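Local coordinates for protein xylose isomerase-like TIM barrel (Anabaena variabilis ATCC 29413, PDB 2QW5) that binds zinc and D-xylose in a TIM barrel and probably acts as a sugar or sugar-phosphate isomerase or epimerase, at residues A[282-286]-A[297-302]. Sequence-based numbering, arbitrary orientation.
Sequences IFNAI and RRKFWI. With XLS (D-xylose), chain C.
The carbonyl oxygen of Phe283 takes two hydrogen bonds from one guanidinium group, NH1 and NH2 of Arg297 each lying 3.0 Å from Phe283 O. This end-on grip joins the two loops that flank the short helix 287-290, after the last strand, 278-280, of the TIM barrel. Phe283 O lies in the guanidinium plane, where the two terminal nitrogens of an arginine can both point an N-H at a single acceptor; Arg297 NH2 also bonds Asp252 O. Beyond the gripped carbonyl, the Phe283 ring turns toward the sugar pocket, its CZ 3.5 Å from C1 of D-xylose.

Asn284 pairs its amide with the backbone of Phe300, as an asparagine can because it offers both donor and acceptor: ND2 gives to Phe300 O at 2.8 Å, and OD1 receives Phe300 N at 3.0 Å on a lone pair. With CG anti to the backbone N (chi1 -164°), the amide reaches across to the backbone, its plane tilted 14° against that of the Phe300 ring. Small Ala285, centre of an inverse gamma turn, lets the backbones approach, while the extended Lys299 chain passes Ala285 O and its NZ makes a salt bridge with Asp306. A bridging water donates to Asn284 OD1 and Arg298 O, and accepts from Arg297 NH1 at 3.0 Å.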
ATOM      1  N   ILE A 282      17.289 -21.469   6.389  1.00 20.12           N
ATOM      2  CA  ILE A 282      16.585 -20.818   7.463  1.00 20.79           C
ATOM      3  C   ILE A 282      16.673 -19.286   7.205  1.00 21.51           C
ATOM      4  O   ILE A 282      17.779 -18.721   7.047  1.00 18.68           O
ATOM      5  CB  ILE A 282      17.215 -21.208   8.847  1.00 20.90           C
ATOM      6  CG1 ILE A 282      16.998 -22.724   9.110  1.00 20.98           C
ATOM      7  CG2 ILE A 282      16.608 -20.359   9.997  1.00 14.16           C
ATOM      8  CD1 ILE A 282      17.639 -23.223  10.410  1.00 19.57           C
ATOM      9  N   PHE A 283      15.505 -18.650   7.190  1.00 17.46           N
ATOM     10  CA  PHE A 283      15.346 -17.220   6.972  1.00 14.43           C
ATOM     11  C   PHE A 283      15.275 -16.582   8.351  1.00 17.66           C
ATOM     12  O   PHE A 283      14.272 -16.665   9.031  1.00 19.43           O
ATOM     13  CB  PHE A 283      14.076 -16.926   6.171  1.00 16.26           C
ATOM     14  CG  PHE A 283      14.200 -17.282   4.732  1.00 16.05           C
ATOM     15  CD1 PHE A 283      14.154 -18.604   4.336  1.00 20.09           C
ATOM     16  CD2 PHE A 283      14.391 -16.307   3.771  1.00 20.22           C
ATOM     17  CE1 PHE A 283      14.268 -18.960   2.980  1.00 14.63           C
ATOM     18  CE2 PHE A 283      14.482 -16.672   2.394  1.00 18.18           C
ATOM     19  CZ  PHE A 283      14.433 -18.002   2.039  1.00 21.26           C
ATOM     20  N   ASN A 284      16.361 -15.976   8.803  1.00 17.84           N
ATOM     21  CA  ASN A 284      16.332 -15.332  10.124  1.00 17.04           C
ATOM     22  C   ASN A 284      15.424 -14.077  10.085  1.00 17.35           C
ATOM     23  O   ASN A 284      15.168 -13.519   9.019  1.00 17.06           O
ATOM     24  CB  ASN A 284      17.765 -15.046  10.572  1.00 14.99           C
ATOM     25  CG  ASN A 284      17.876 -14.754  12.042  1.00 15.61           C
ATOM     26  OD1 ASN A 284      16.900 -14.909  12.777  1.00 14.68           O
ATOM     27  ND2 ASN A 284      19.084 -14.330  12.497  1.00 19.99           N
ATOM     28  N   ALA A 285      14.875 -13.671  11.225  1.00 18.98           N
ATOM     29  CA  ALA A 285      14.061 -12.435  11.301  1.00 19.48           C
ATOM     30  C   ALA A 285      14.993 -11.195  11.250  1.00 20.89           C
ATOM     31  O   ALA A 285      15.219 -10.504  12.238  1.00 18.09           O
ATOM     32  CB  ALA A 285      13.136 -12.449  12.528  1.00 18.45           C
ATOM     33  N   ILE A 286      15.554 -10.965  10.053  1.00 20.46           N
ATOM     34  CA  ILE A 286      16.443  -9.850   9.770  1.00 19.02           C
ATOM     35  C   ILE A 286      15.591  -8.864   9.000  1.00 17.11           C
ATOM     36  O   ILE A 286      14.597  -9.284   8.337  1.00 15.18           O
ATOM     37  CB  ILE A 286      17.764 -10.232   8.959  1.00 17.92           C
ATOM     38  CG1 ILE A 286      17.439 -10.937   7.631  1.00 17.84           C
ATOM     39  CG2 ILE A 286      18.692 -11.069   9.839  1.00 14.58           C
ATOM     40  CD1 ILE A 286      18.659 -11.142   6.695  1.00 19.67           C
ATOM     41  N   ARG A 297       7.749 -14.202  14.652  1.00 18.05           N
ATOM     42  CA  ARG A 297       8.669 -14.869  15.567  1.00 14.90           C
ATOM     43  C   ARG A 297       9.879 -14.011  15.924  1.00 14.85           C
ATOM     44  O   ARG A 297      10.357 -13.199  15.120  1.00 17.19           O
ATOM     45  CB  ARG A 297       9.168 -16.209  14.999  1.00 15.04           C
ATOM     46  CG  ARG A 297       9.855 -16.178  13.583  1.00 19.00           C
ATOM     47  CD  ARG A 297      10.408 -17.551  13.212  1.00 16.78           C
ATOM     48  NE  ARG A 297      10.514 -17.738  11.760  1.00 22.08           N
ATOM     49  CZ  ARG A 297      11.531 -17.371  10.982  1.00 20.60           C
ATOM     50  NH1 ARG A 297      12.589 -16.757  11.478  1.00 16.53           N
ATOM     51  NH2 ARG A 297      11.462 -17.613   9.668  1.00 18.03           N
ATOM     52  N   ARG A 298      10.429 -14.281  17.098  1.00 12.67           N
ATOM     53  CA  ARG A 298      11.627 -13.575  17.518  1.00 13.44           C
ATOM     54  C   ARG A 298      12.854 -13.971  16.665  1.00 16.94           C
ATOM     55  O   ARG A 298      12.949 -15.106  16.134  1.00 16.67           O
ATOM     56  CB  ARG A 298      11.939 -13.843  18.987  1.00 16.28           C
ATOM     57  CG  ARG A 298      10.927 -13.310  19.931  1.00 15.48           C
ATOM     58  CD  ARG A 298      11.422 -13.496  21.363  1.00 19.17           C
ATOM     59  NE  ARG A 298      10.416 -13.040  22.317  1.00 24.26           N
ATOM     60  CZ  ARG A 298      10.226 -11.776  22.720  1.00 34.56           C
ATOM     61  NH1 ARG A 298      10.971 -10.755  22.279  1.00 36.95           N
ATOM     62  NH2 ARG A 298       9.247 -11.520  23.586  1.00 37.55           N
ATOM     63  N   LYS A 299      13.767 -13.006  16.554  1.00 18.38           N
ATOM     64  CA  LYS A 299      15.008 -13.156  15.820  1.00 20.00           C
ATOM     65  C   LYS A 299      15.932 -14.137  16.551  1.00 21.49           C
ATOM     66  O   LYS A 299      15.976 -14.164  17.780  1.00 19.29           O
ATOM     67  CB  LYS A 299      15.720 -11.794  15.686  1.00 19.77           C
ATOM     68  CG  LYS A 299      17.015 -11.797  14.837  1.00 19.59           C
ATOM     69  CD  LYS A 299      17.610 -10.411  14.718  1.00 21.18           C
ATOM     70  CE  LYS A 299      18.736 -10.359  13.703  1.00 18.94           C
ATOM     71  NZ  LYS A 299      19.401  -9.010  13.678  1.00 15.86           N
ATOM     72  N   PHE A 300      16.646 -14.950  15.769  1.00 20.65           N
ATOM     73  CA  PHE A 300      17.726 -15.797  16.308  1.00 20.02           C
ATOM     74  C   PHE A 300      18.912 -14.833  16.260  1.00 20.30           C
ATOM     75  O   PHE A 300      19.547 -14.637  15.206  1.00 22.18           O
ATOM     76  CB  PHE A 300      17.980 -17.051  15.477  1.00 17.98           C
ATOM     77  CG  PHE A 300      16.736 -17.776  15.081  1.00 15.14           C
ATOM     78  CD1 PHE A 300      15.810 -18.159  16.043  1.00 18.77           C
ATOM     79  CD2 PHE A 300      16.510 -18.131  13.748  1.00 20.36           C
ATOM     80  CE1 PHE A 300      14.673 -18.873  15.711  1.00 17.80           C
ATOM     81  CE2 PHE A 300      15.365 -18.854  13.399  1.00 22.99           C
ATOM     82  CZ  PHE A 300      14.430 -19.204  14.385  1.00 21.82           C
ATOM     83  N   TRP A 301      19.177 -14.192  17.400  1.00 21.18           N
ATOM     84  CA  TRP A 301      20.160 -13.121  17.459  1.00 20.37           C
ATOM     85  C   TRP A 301      21.537 -13.563  17.003  1.00 22.72           C
ATOM     86  O   TRP A 301      21.976 -14.663  17.307  1.00 21.72           O
ATOM     87  CB  TRP A 301      20.215 -12.442  18.821  1.00 21.72           C
ATOM     88  CG  TRP A 301      20.523 -13.314  19.952  1.00 21.08           C
ATOM     89  CD1 TRP A 301      19.640 -14.004  20.689  1.00 22.47           C
ATOM     90  CD2 TRP A 301      21.812 -13.529  20.556  1.00 27.82           C
ATOM     91  NE1 TRP A 301      20.283 -14.691  21.678  1.00 21.03           N
ATOM     92  CE2 TRP A 301      21.614 -14.396  21.641  1.00 24.82           C
ATOM     93  CE3 TRP A 301      23.109 -13.093  20.263  1.00 27.18           C
ATOM     94  CZ2 TRP A 301      22.657 -14.855  22.453  1.00 29.31           C
ATOM     95  CZ3 TRP A 301      24.168 -13.547  21.076  1.00 25.45           C
ATOM     96  CH2 TRP A 301      23.924 -14.429  22.156  1.00 28.67           C
ATOM     97  N   ILE A 302      22.187 -12.687  16.257  1.00 24.08           N
ATOM     98  CA  ILE A 302      23.463 -12.987  15.632  1.00 22.95           C
ATOM     99  C   ILE A 302      24.588 -12.541  16.577  1.00 25.69           C
ATOM    100  O   ILE A 302      24.724 -11.344  16.804  1.00 25.98           O
ATOM    101  CB  ILE A 302      23.577 -12.330  14.270  1.00 20.92           C
ATOM    102  CG1 ILE A 302      22.446 -12.816  13.351  1.00 15.47           C
ATOM    103  CG2 ILE A 302      24.933 -12.696  13.628  1.00 23.06           C
ATOM    104  CD1 ILE A 302      22.171 -11.867  12.136  1.00 18.69           C
TER
HETATM  105  C1  XLS C 401      12.913 -17.344  -1.029  1.00 51.13           C
HETATM  106  C2  XLS C 401      13.649 -16.942  -2.300  1.00 50.44           C
HETATM  107  C3  XLS C 401      14.072 -15.431  -2.345  1.00 49.90           C
HETATM  108  C4  XLS C 401      15.419 -15.175  -2.992  1.00 43.51           C
HETATM  109  O1  XLS C 401      11.842 -18.292  -0.951  1.00 37.62           O
HETATM  110  O2  XLS C 401      14.725 -17.834  -2.589  1.00 48.01           O
HETATM  111  O3  XLS C 401      14.125 -14.693  -1.123  1.00 53.13           O
HETATM  112  O4  XLS C 401      15.443 -15.825  -4.230  1.00 39.24           O
HETATM  113  O   HOH W   1      14.059 -15.819  13.939  1.00 19.45           O